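Local atomic coordinates of PlzA (Borrelia burgdorferi, PDB entry 7MIE), a protein that binds the bacterial second messenger c-di-GMP through an xPilZ arrangement and probably acts as a signalling receptor in the tick-borne Lyme disease spirochaete. Residues A[72-77]-A[153-158]; A[77-82]-A[141-146]; A[25-30]-A[147-152]. All blocks are in the same frame, centred on the assembly; numbering follows the deposited sequence.

Overall arrangement
All three contacts belong to one neighbourhood of the PilZN3 domain, where the start of helix 149-164 meets its sheet and the N-terminal helix. Interaction 2 pairs strand 78-84 with strand 134-143; the chain then turns into helix 149-164, whose first turns serve interaction 3 and whose next ones serve interaction 1. The centres of 1 and 2 lie about 11 Å apart, those of 1 and 3 about 10 Å, and those of 2 and 3 about 14 Å. Asp-77 is shared by 1 and 2, while Met-76 CE packs 3.2 Å from Ala-152 O, tying 1 to 3. The c-di-GMP site, which includes Arg-168, Arg-172 and Lys-247, lies away from all three.

Interaction 1: residues A[72-77]-A[153-158]; sequences YSISMD and IKVGKL
Val-155 sits at the heart of this contact, reaching from helix 149-164 with one methyl turned to Ile-74 and the other to Ser-75 O and Met-76 SD, where strand 65-74 runs out. Its CG2 is 4.0 Å from Ile-74 CG2 and nearly as close to CG1 and CD1, so a single methyl lies against both branches of the isoleucine. The other methyl, CG1, stands anti to the backbone N (chi1 172°), 3.8 Å from Ser-75 O. Met-76 closes the contact from the next residue. Its chain is bent at both chi2 and chi3, which brings the sulfur back onto the helix backbone at Gly-156, against N and CA: SD is 3.5 Å from Gly-156 N and 4.1 Å from Val-155 CG1. No hydrogen bond crosses between the segments; the contact is van der Waals packing, mostly buried. Ser-75 OG bonds to Lys-40 O. This is a helix packed against the end of a strand of the antiparallel sheet and the loop after it, away from the ligand site. Around it, Tyr-33 of helix 26-36 touches Met-76, Leu-158 packs on helix 46-52, and Ile-74 pairs through its backbone with Ile-42 of strand 42-43.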
loop_
_atom_site.group_PDB
_atom_site.type_symbol
_atom_site.label_atom_id
_atom_site.label_comp_id
_atom_site.label_asym_id
_atom_site.label_seq_id
_atom_site.Cartn_x
_atom_site.Cartn_y
_atom_site.Cartn_z
ATOM N N TYR A 72 5.720 -0.529 -1.556
ATOM C CA TYR A 72 4.491 0.150 -1.164
ATOM C C TYR A 72 3.338 -0.230 -2.110
ATOM O O TYR A 72 2.245 -0.571 -1.636
ATOM C CB TYR A 72 4.732 1.662 -1.250
ATOM C CG TYR A 72 3.485 2.502 -1.144
ATOM C CD1 TYR A 72 2.956 2.841 0.097
ATOM C CD2 TYR A 72 2.865 2.985 -2.289
ATOM C CE1 TYR A 72 1.830 3.651 0.196
ATOM C CE2 TYR A 72 1.744 3.793 -2.209
ATOM C CZ TYR A 72 1.230 4.120 -0.965
ATOM O OH TYR A 72 0.122 4.911 -0.888
ATOM N N SER A 73 3.586 -0.156 -3.421
ATOM C CA SER A 73 2.554 -0.529 -4.398
ATOM C C SER A 73 3.225 -1.011 -5.668
ATOM O O SER A 73 4.420 -0.756 -5.866
ATOM C CB SER A 73 1.610 0.658 -4.711
ATOM O OG SER A 73 2.286 1.675 -5.463
ATOM N N ILE A 74 2.427 -1.676 -6.512
ATOM C CA ILE A 74 2.929 -2.198 -7.771
ATOM C C ILE A 74 1.994 -1.797 -8.899
ATOM O O ILE A 74 0.776 -1.737 -8.698
ATOM C CB ILE A 74 3.127 -3.717 -7.650
ATOM C CG1 ILE A 74 3.856 -4.283 -8.876
ATOM C CG2 ILE A 74 1.784 -4.427 -7.420
ATOM C CD1 ILE A 74 4.456 -5.673 -8.602
ATOM N N SER A 75 2.580 -1.601 -10.086
ATOM C CA SER A 75 1.820 -1.157 -11.243
ATOM C C SER A 75 2.255 -2.011 -12.434
ATOM O O SER A 75 3.001 -2.975 -12.267
ATOM C CB SER A 75 2.054 0.297 -11.507
ATOM O OG SER A 75 1.574 1.135 -10.437
ATOM N N MET A 76 1.720 -1.730 -13.642
ATOM C CA MET A 76 2.025 -2.635 -14.747
ATOM C C MET A 76 3.485 -2.578 -15.184
ATOM O O MET A 76 4.042 -3.598 -15.627
ATOM C CB MET A 76 1.171 -2.285 -15.972
ATOM C CG MET A 76 -0.271 -2.732 -15.784
ATOM S SD MET A 76 -0.528 -4.470 -15.332
ATOM C CE MET A 76 0.475 -5.338 -16.537
ATOM N N ASP A 77 4.078 -1.383 -15.108
ATOM C CA ASP A 77 5.461 -1.327 -15.565
ATOM C C ASP A 77 6.325 -0.501 -14.628
ATOM O O ASP A 77 7.390 -0.018 -15.017
ATOM C CB ASP A 77 5.586 -0.925 -17.034
ATOM C CG ASP A 77 4.911 0.394 -17.329
ATOM O OD1 ASP A 77 5.034 1.314 -16.495
ATOM O OD2 ASP A 77 4.201 0.457 -18.372
ATOM N N ILE A 153 0.787 -10.118 -15.424
ATOM C CA ILE A 153 -0.576 -10.509 -15.778
ATOM C C ILE A 153 -1.482 -10.527 -14.541
ATOM O O ILE A 153 -2.631 -10.095 -14.601
ATOM C CB ILE A 153 -0.575 -11.869 -16.529
ATOM C CG1 ILE A 153 -1.935 -12.127 -17.169
ATOM C CG2 ILE A 153 -0.154 -13.035 -15.645
ATOM C CD1 ILE A 153 -2.028 -11.322 -18.459
ATOM N N LYS A 154 -0.921 -10.889 -13.368
ATOM C CA LYS A 154 -1.724 -10.892 -12.158
ATOM C C LYS A 154 -1.985 -9.473 -11.655
ATOM O O LYS A 154 -3.068 -9.196 -11.155
ATOM C CB LYS A 154 -0.958 -11.641 -11.069
ATOM C CG LYS A 154 -1.019 -13.164 -11.226
ATOM C CD LYS A 154 -0.265 -13.797 -10.066
ATOM C CE LYS A 154 -0.319 -15.316 -10.171
ATOM N NZ LYS A 154 0.623 -15.894 -9.188
ATOM N N VAL A 155 -1.026 -8.572 -11.870
ATOM C CA VAL A 155 -1.247 -7.184 -11.454
ATOM C C VAL A 155 -2.360 -6.604 -12.329
ATOM O O VAL A 155 -3.249 -5.893 -11.843
ATOM C CB VAL A 155 0.069 -6.367 -11.551
ATOM C CG1 VAL A 155 -0.192 -4.877 -11.302
ATOM C CG2 VAL A 155 1.116 -6.908 -10.549
ATOM N N GLY A 156 -2.355 -6.968 -13.619
ATOM C CA GLY A 156 -3.432 -6.483 -14.483
ATOM C C GLY A 156 -4.802 -7.003 -14.046
ATOM O O GLY A 156 -5.779 -6.235 -13.997
ATOM N N LYS A 157 -4.851 -8.257 -13.613
ATOM C CA LYS A 157 -6.115 -8.798 -13.125
ATOM C C LYS A 157 -6.582 -8.081 -11.861
ATOM O O LYS A 157 -7.784 -7.847 -11.663
ATOM C CB LYS A 157 -5.977 -10.306 -12.882
ATOM C CG LYS A 157 -5.816 -11.098 -14.179
ATOM C CD LYS A 157 -5.439 -12.549 -13.958
ATOM C CE LYS A 157 -5.756 -13.426 -15.155
ATOM N NZ LYS A 157 -5.611 -14.857 -14.771
ATOM N N LEU A 158 -5.645 -7.763 -10.962
ATOM C CA LEU A 158 -5.984 -6.999 -9.767
ATOM C C LEU A 158 -6.445 -5.591 -10.123
ATOM O O LEU A 158 -7.389 -5.082 -9.500
ATOM C CB LEU A 158 -4.766 -6.893 -8.825
ATOM C CG LEU A 158 -4.363 -8.231 -8.174
ATOM C CD1 LEU A 158 -2.974 -8.076 -7.547
ATOM C CD2 LEU A 158 -5.388 -8.655 -7.129
#

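Interaction 2: residues A[77-82]-A[141-146]; sequences DSLKLI and LEFLSP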
loop_
_atom_site.group_PDB
_atom_site.type_symbol
_atom_site.label_atom_id
_atom_site.label_comp_id
_atom_site.label_asym_id
_atom_site.label_seq_id
_atom_site.Cartn_x
_atom_site.Cartn_y
_atom_site.Cartn_z
ATOM N N ASP A 77 4.078 -1.383 -15.108
ATOM C CA ASP A 77 5.461 -1.327 -15.565
ATOM C C ASP A 77 6.325 -0.501 -14.628
ATOM O O ASP A 77 7.390 -0.018 -15.017
ATOM C CB ASP A 77 5.586 -0.925 -17.034
ATOM C CG ASP A 77 4.911 0.394 -17.329
ATOM O OD1 ASP A 77 5.034 1.314 -16.495
ATOM O OD2 ASP A 77 4.201 0.457 -18.372
ATOM N N SER A 78 5.879 -0.397 -13.378
ATOM C CA SER A 78 6.629 0.364 -12.393
ATOM C C SER A 78 6.179 -0.132 -11.034
ATOM O O SER A 78 5.202 -0.882 -10.949
ATOM C CB SER A 78 6.385 1.879 -12.511
ATOM O OG SER A 78 5.000 2.205 -12.292
ATOM N N LEU A 79 6.925 0.280 -9.998
ATOM C CA LEU A 79 6.480 0.021 -8.647
ATOM C C LEU A 79 6.971 1.151 -7.750
ATOM O O LEU A 79 7.780 1.973 -8.175
ATOM C CB LEU A 79 6.927 -1.387 -8.236
ATOM C CG LEU A 79 8.372 -1.596 -7.759
ATOM C CD1 LEU A 79 8.627 -3.108 -7.507
ATOM C CD2 LEU A 79 9.395 -1.051 -8.751
ATOM N N LYS A 80 6.432 1.204 -6.532
ATOM C CA LYS A 80 6.817 2.239 -5.587
ATOM C C LYS A 80 7.471 1.567 -4.382
ATOM O O LYS A 80 6.932 0.616 -3.821
ATOM C CB LYS A 80 5.625 3.074 -5.112
ATOM C CG LYS A 80 5.044 3.971 -6.192
ATOM C CD LYS A 80 3.935 4.899 -5.686
ATOM C CE LYS A 80 3.119 5.415 -6.846
ATOM N NZ LYS A 80 1.972 6.202 -6.326
ATOM N N LEU A 81 8.629 2.113 -3.996
ATOM C CA LEU A 81 9.429 1.514 -2.929
ATOM C C LEU A 81 9.681 2.538 -1.832
ATOM O O LEU A 81 9.892 3.726 -2.127
ATOM C CB LEU A 81 10.786 1.021 -3.459
ATOM C CG LEU A 81 10.794 -0.029 -4.580
ATOM C CD1 LEU A 81 12.228 -0.595 -4.749
ATOM C CD2 LEU A 81 9.837 -1.189 -4.227
ATOM N N ILE A 82 9.705 2.038 -0.579
ATOM C CA ILE A 82 10.021 2.859 0.590
ATOM C C ILE A 82 11.449 2.566 1.036
ATOM O O ILE A 82 11.839 1.397 1.255
ATOM C CB ILE A 82 9.050 2.538 1.749
ATOM C CG1 ILE A 82 7.615 2.978 1.405
ATOM C CG2 ILE A 82 9.545 3.163 3.070
ATOM C CD1 ILE A 82 6.569 2.242 2.287
ATOM N N LEU A 141 9.652 3.822 -9.430
ATOM C CA LEU A 141 10.701 3.266 -10.269
ATOM C C LEU A 141 10.064 2.542 -11.452
ATOM O O LEU A 141 9.239 1.651 -11.250
ATOM C CB LEU A 141 11.541 2.292 -9.438
ATOM C CG LEU A 141 12.311 2.942 -8.283
ATOM C CD1 LEU A 141 12.705 1.874 -7.274
ATOM C CD2 LEU A 141 13.563 3.619 -8.850
ATOM N N GLU A 142 10.535 2.872 -12.662
ATOM C CA GLU A 142 10.039 2.229 -13.868
ATOM C C GLU A 142 10.997 1.120 -14.309
ATOM O O GLU A 142 12.211 1.311 -14.354
ATOM C CB GLU A 142 9.937 3.292 -14.966
ATOM C CG GLU A 142 9.493 2.690 -16.301
ATOM C CD GLU A 142 9.131 3.738 -17.335
ATOM O OE1 GLU A 142 9.825 3.801 -18.363
ATOM O OE2 GLU A 142 8.162 4.487 -17.093
ATOM N N PHE A 143 10.439 -0.044 -14.673
ATOM C CA PHE A 143 11.172 -1.161 -15.247
ATOM C C PHE A 143 11.675 -0.786 -16.643
ATOM O O PHE A 143 10.903 -0.388 -17.498
ATOM C CB PHE A 143 10.262 -2.395 -15.280
ATOM C CG PHE A 143 10.044 -2.990 -13.904
ATOM C CD1 PHE A 143 11.051 -3.717 -13.272
ATOM C CD2 PHE A 143 8.854 -2.782 -13.231
ATOM C CE1 PHE A 143 10.860 -4.249 -12.003
ATOM C CE2 PHE A 143 8.646 -3.309 -11.960
ATOM C CZ PHE A 143 9.659 -4.044 -11.353
ATOM N N LEU A 144 12.975 -0.902 -16.874
ATOM C CA LEU A 144 13.543 -0.617 -18.187
ATOM C C LEU A 144 13.557 -1.850 -19.106
ATOM O O LEU A 144 13.792 -1.735 -20.305
ATOM C CB LEU A 144 14.929 0.009 -18.011
ATOM C CG LEU A 144 14.905 1.433 -17.441
ATOM C CD1 LEU A 144 16.309 1.992 -17.292
ATOM C CD2 LEU A 144 14.049 2.373 -18.300
ATOM N N SER A 145 13.372 -3.032 -18.542
ATOM C CA SER A 145 13.070 -4.196 -19.358
ATOM C C SER A 145 11.842 -4.859 -18.749
ATOM O O SER A 145 11.471 -4.520 -17.632
ATOM C CB SER A 145 14.228 -5.147 -19.409
ATOM O OG SER A 145 14.490 -5.668 -18.117
ATOM N N PRO A 146 11.171 -5.784 -19.468
ATOM C CA PRO A 146 10.001 -6.490 -18.931
ATOM C C PRO A 146 10.119 -7.004 -17.493
ATOM O O PRO A 146 11.033 -7.753 -17.151
ATOM C CB PRO A 146 9.794 -7.649 -19.935
ATOM C CG PRO A 146 10.976 -7.579 -20.916
ATOM C CD PRO A 146 11.452 -6.144 -20.870
HETATM O O HOH W 1 6.018 3.740 -16.007
#
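Phe-143 lies against strand 78-84 from the end of strand 134-143, and its side chain runs along Asp-77 and the first residues of strand 78-84. CB is 3.7 Å from Asp-77 O, the same carbonyl that accepts a bond from Phe-143 N, with N to O 3.1 Å. With CG beside the backbone N (chi1 -73°), the ring turns its edge, at CD2, to the Asp-77 carbonyl; CE2 passes the Ser-78 backbone, and CZ ends 4.0 Å from Leu-79 CD2, the two side chains crossing at about a right angle. Beyond the ring the strands run antiparallel. Leu-79 and Leu-141 form a hydrogen-bonded pair, with Leu-141 N to Leu-79 O at 2.9 Å and almost straight (175° at the hydrogen). On the same face Leu-81 CD1 meets Leu-141 CD1 at 3.6 Å. The other face carries Ser-78 and Glu-142, a non-hydrogen-bonded pair; nearby, a water placed to donate to both Asp-77 OD1 and Glu-142 OE2 probably eases their repulsion, though its unusually short leg to Glu-142 is less certain. Strand 78-84 is flanked in the antiparallel sheet by strands 65-74 and 134-143, while Ile-101 of strand 98-102 touches both Leu-79 and Phe-143.

Interaction 3: residues A[25-30]-A[147-152]; sequences LLSRKI and APEEIA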
loop_
_atom_site.group_PDB
_atom_site.type_symbol
_atom_site.label_atom_id
_atom_site.label_comp_id
_atom_site.label_asym_id
_atom_site.label_seq_id
_atom_site.Cartn_x
_atom_site.Cartn_y
_atom_site.Cartn_z
ATOM N N LEU A 25 1.275 -12.658 -27.091
ATOM C CA LEU A 25 -0.098 -13.089 -26.646
ATOM C C LEU A 25 -0.273 -12.736 -25.168
ATOM O O LEU A 25 -1.121 -11.920 -24.811
ATOM C CB LEU A 25 -0.282 -14.594 -26.891
ATOM C CG LEU A 25 -1.733 -15.086 -26.963
ATOM C CD1 LEU A 25 -1.816 -16.464 -27.607
ATOM C CD2 LEU A 25 -2.418 -15.091 -25.597
ATOM N N LEU A 26 0.533 -13.372 -24.309
ATOM C CA LEU A 26 0.645 -12.940 -22.923
ATOM C C LEU A 26 1.284 -11.553 -22.899
ATOM O O LEU A 26 0.800 -10.658 -22.200
ATOM C CB LEU A 26 1.502 -13.959 -22.169
ATOM C CG LEU A 26 1.388 -13.925 -20.644
ATOM C CD1 LEU A 26 0.013 -14.415 -20.202
ATOM C CD2 LEU A 26 2.462 -14.806 -20.029
ATOM N N SER A 27 2.357 -11.395 -23.693
ATOM C CA SER A 27 3.027 -10.122 -23.903
ATOM C C SER A 27 2.032 -9.063 -24.370
ATOM O O SER A 27 2.086 -7.915 -23.916
ATOM C CB SER A 27 4.168 -10.278 -24.885
ATOM O OG SER A 27 5.071 -11.282 -24.411
ATOM N N ARG A 28 1.136 -9.484 -25.265
ATOM C CA ARG A 28 0.189 -8.556 -25.851
ATOM C C ARG A 28 -0.814 -8.114 -24.799
ATOM O O ARG A 28 -1.113 -6.932 -24.719
ATOM C CB ARG A 28 -0.573 -9.151 -27.036
ATOM C CG ARG A 28 -1.700 -8.248 -27.509
ATOM C CD ARG A 28 -2.276 -8.935 -28.731
ATOM N NE ARG A 28 -3.155 -8.027 -29.432
ATOM C CZ ARG A 28 -3.561 -8.221 -30.684
ATOM N NH1 ARG A 28 -3.133 -9.276 -31.362
ATOM N NH2 ARG A 28 -4.376 -7.353 -31.254
ATOM N N LYS A 29 -1.333 -9.076 -24.023
ATOM C CA LYS A 29 -2.249 -8.754 -22.944
ATOM C C LYS A 29 -1.584 -7.824 -21.944
ATOM O O LYS A 29 -2.229 -6.895 -21.468
ATOM C CB LYS A 29 -2.735 -10.026 -22.241
ATOM C CG LYS A 29 -3.886 -9.798 -21.263
ATOM C CD LYS A 29 -5.216 -9.532 -21.944
ATOM C CE LYS A 29 -6.130 -8.633 -21.138
ATOM N NZ LYS A 29 -5.645 -7.225 -21.150
ATOM N N ILE A 30 -0.294 -8.052 -21.644
ATOM C CA ILE A 30 0.397 -7.190 -20.685
ATOM C C ILE A 30 0.571 -5.772 -21.233
ATOM O O ILE A 30 0.398 -4.818 -20.483
ATOM C CB ILE A 30 1.755 -7.807 -20.254
ATOM C CG1 ILE A 30 1.481 -9.022 -19.367
ATOM C CG2 ILE A 30 2.708 -6.793 -19.632
ATOM C CD1 ILE A 30 2.622 -10.040 -19.320
ATOM N N ALA A 147 9.157 -6.602 -16.647
ATOM C CA ALA A 147 8.903 -7.304 -15.408
ATOM C C ALA A 147 8.538 -8.751 -15.732
ATOM O O ALA A 147 8.067 -9.054 -16.831
ATOM C CB ALA A 147 7.777 -6.622 -14.664
ATOM N N PRO A 148 8.719 -9.692 -14.779
ATOM C CA PRO A 148 8.313 -11.079 -14.990
ATOM C C PRO A 148 6.846 -11.151 -15.413
ATOM O O PRO A 148 5.988 -10.582 -14.747
ATOM C CB PRO A 148 8.421 -11.692 -13.594
ATOM C CG PRO A 148 9.514 -10.864 -12.923
ATOM C CD PRO A 148 9.383 -9.465 -13.485
ATOM N N GLU A 149 6.569 -11.880 -16.494
ATOM C CA GLU A 149 5.228 -11.863 -17.059
ATOM C C GLU A 149 4.197 -12.465 -16.105
ATOM O O GLU A 149 3.066 -11.989 -16.098
ATOM C CB GLU A 149 5.222 -12.491 -18.458
ATOM C CG GLU A 149 5.915 -11.625 -19.508
ATOM C CD GLU A 149 5.704 -12.092 -20.961
ATOM O OE1 GLU A 149 5.771 -13.308 -21.199
ATOM O OE2 GLU A 149 5.415 -11.242 -21.846
ATOM N N GLU A 150 4.582 -13.482 -15.295
ATOM C CA GLU A 150 3.662 -14.128 -14.365
ATOM C C GLU A 150 3.138 -13.117 -13.337
ATOM O O GLU A 150 1.946 -13.134 -13.004
ATOM C CB GLU A 150 4.314 -15.356 -13.690
ATOM C CG GLU A 150 5.393 -15.002 -12.670
ATOM C CD GLU A 150 5.927 -16.096 -11.739
ATOM O OE1 GLU A 150 5.395 -16.244 -10.575
ATOM O OE2 GLU A 150 6.914 -16.770 -12.146
ATOM N N ILE A 151 3.992 -12.138 -12.973
ATOM C CA ILE A 151 3.582 -11.111 -12.020
ATOM C C ILE A 151 2.742 -10.044 -12.732
ATOM O O ILE A 151 1.668 -9.698 -12.249
ATOM C CB ILE A 151 4.807 -10.511 -11.308
ATOM C CG1 ILE A 151 5.393 -11.590 -10.381
ATOM C CG2 ILE A 151 4.398 -9.285 -10.512
ATOM C CD1 ILE A 151 6.690 -11.234 -9.764
ATOM N N ALA A 152 3.212 -9.573 -13.889
ATOM C CA ALA A 152 2.519 -8.534 -14.652
ATOM C C ALA A 152 1.052 -8.888 -14.970
ATOM O O ALA A 152 0.149 -8.068 -14.805
ATOM C CB ALA A 152 3.306 -8.219 -15.919
#
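Two helices meet here near their N-terminal ends, helix 26-36 and helix 149-164, and the first turn of the second puts Glu-149 against the first. The carboxylate reaches Ser-27: the serine hydroxyl donates from OG to Glu-149 OE2 at 2.6 Å, a short bond that uses the syn lone pair, on the side of the other oxygen. Ser-27 OG lies anti to its own carbonyl carbon (chi1 -56°), which turns the hydroxyl toward the glutamate. The glutamate chain is extended beyond CG, its stem passing Ile-30 and Leu-26 before the carboxylate reaches the serine.

That stem is itself packed on apolar groups. Ile-30 CD1 lies 3.7 Å from Glu-149 CG and equally near CB, while Leu-26 CD2 comes 3.9 Å from Glu-149 CB and 3.8 Å from OE1. Both side chains meet the glutamate at a slant, and together they cover part of its aliphatic length while the carboxylate keeps its polar partner.

One turn farther along helix 149-164, Ala-152 takes over. Ile-30 CD1 is 3.9 Å from Ala-152 CB, and its CG1 and CG2 both stand 4.0 Å from the same methyl. The isoleucine therefore spreads over the alanine methyl, where the Ile-30 and Ala-152 CA atoms are 6.5 Å apart. Leu-26 and Ile-30, four residues apart, both turn toward the partner helix, against Glu-149.

Pro-148 occupies the N-cap position of helix 149-164, and its O accepts the Ala-152 N-H. Farther in, Ile-30 also touches Met-76, and Leu-26 and Lys-29 reach Ile-153. The arrangement is that of a surface helix-helix contact: apolar packing with a serine-carboxylate hydrogen bond beside it, toward the surface, joining the N-terminal helix to helix 149-164.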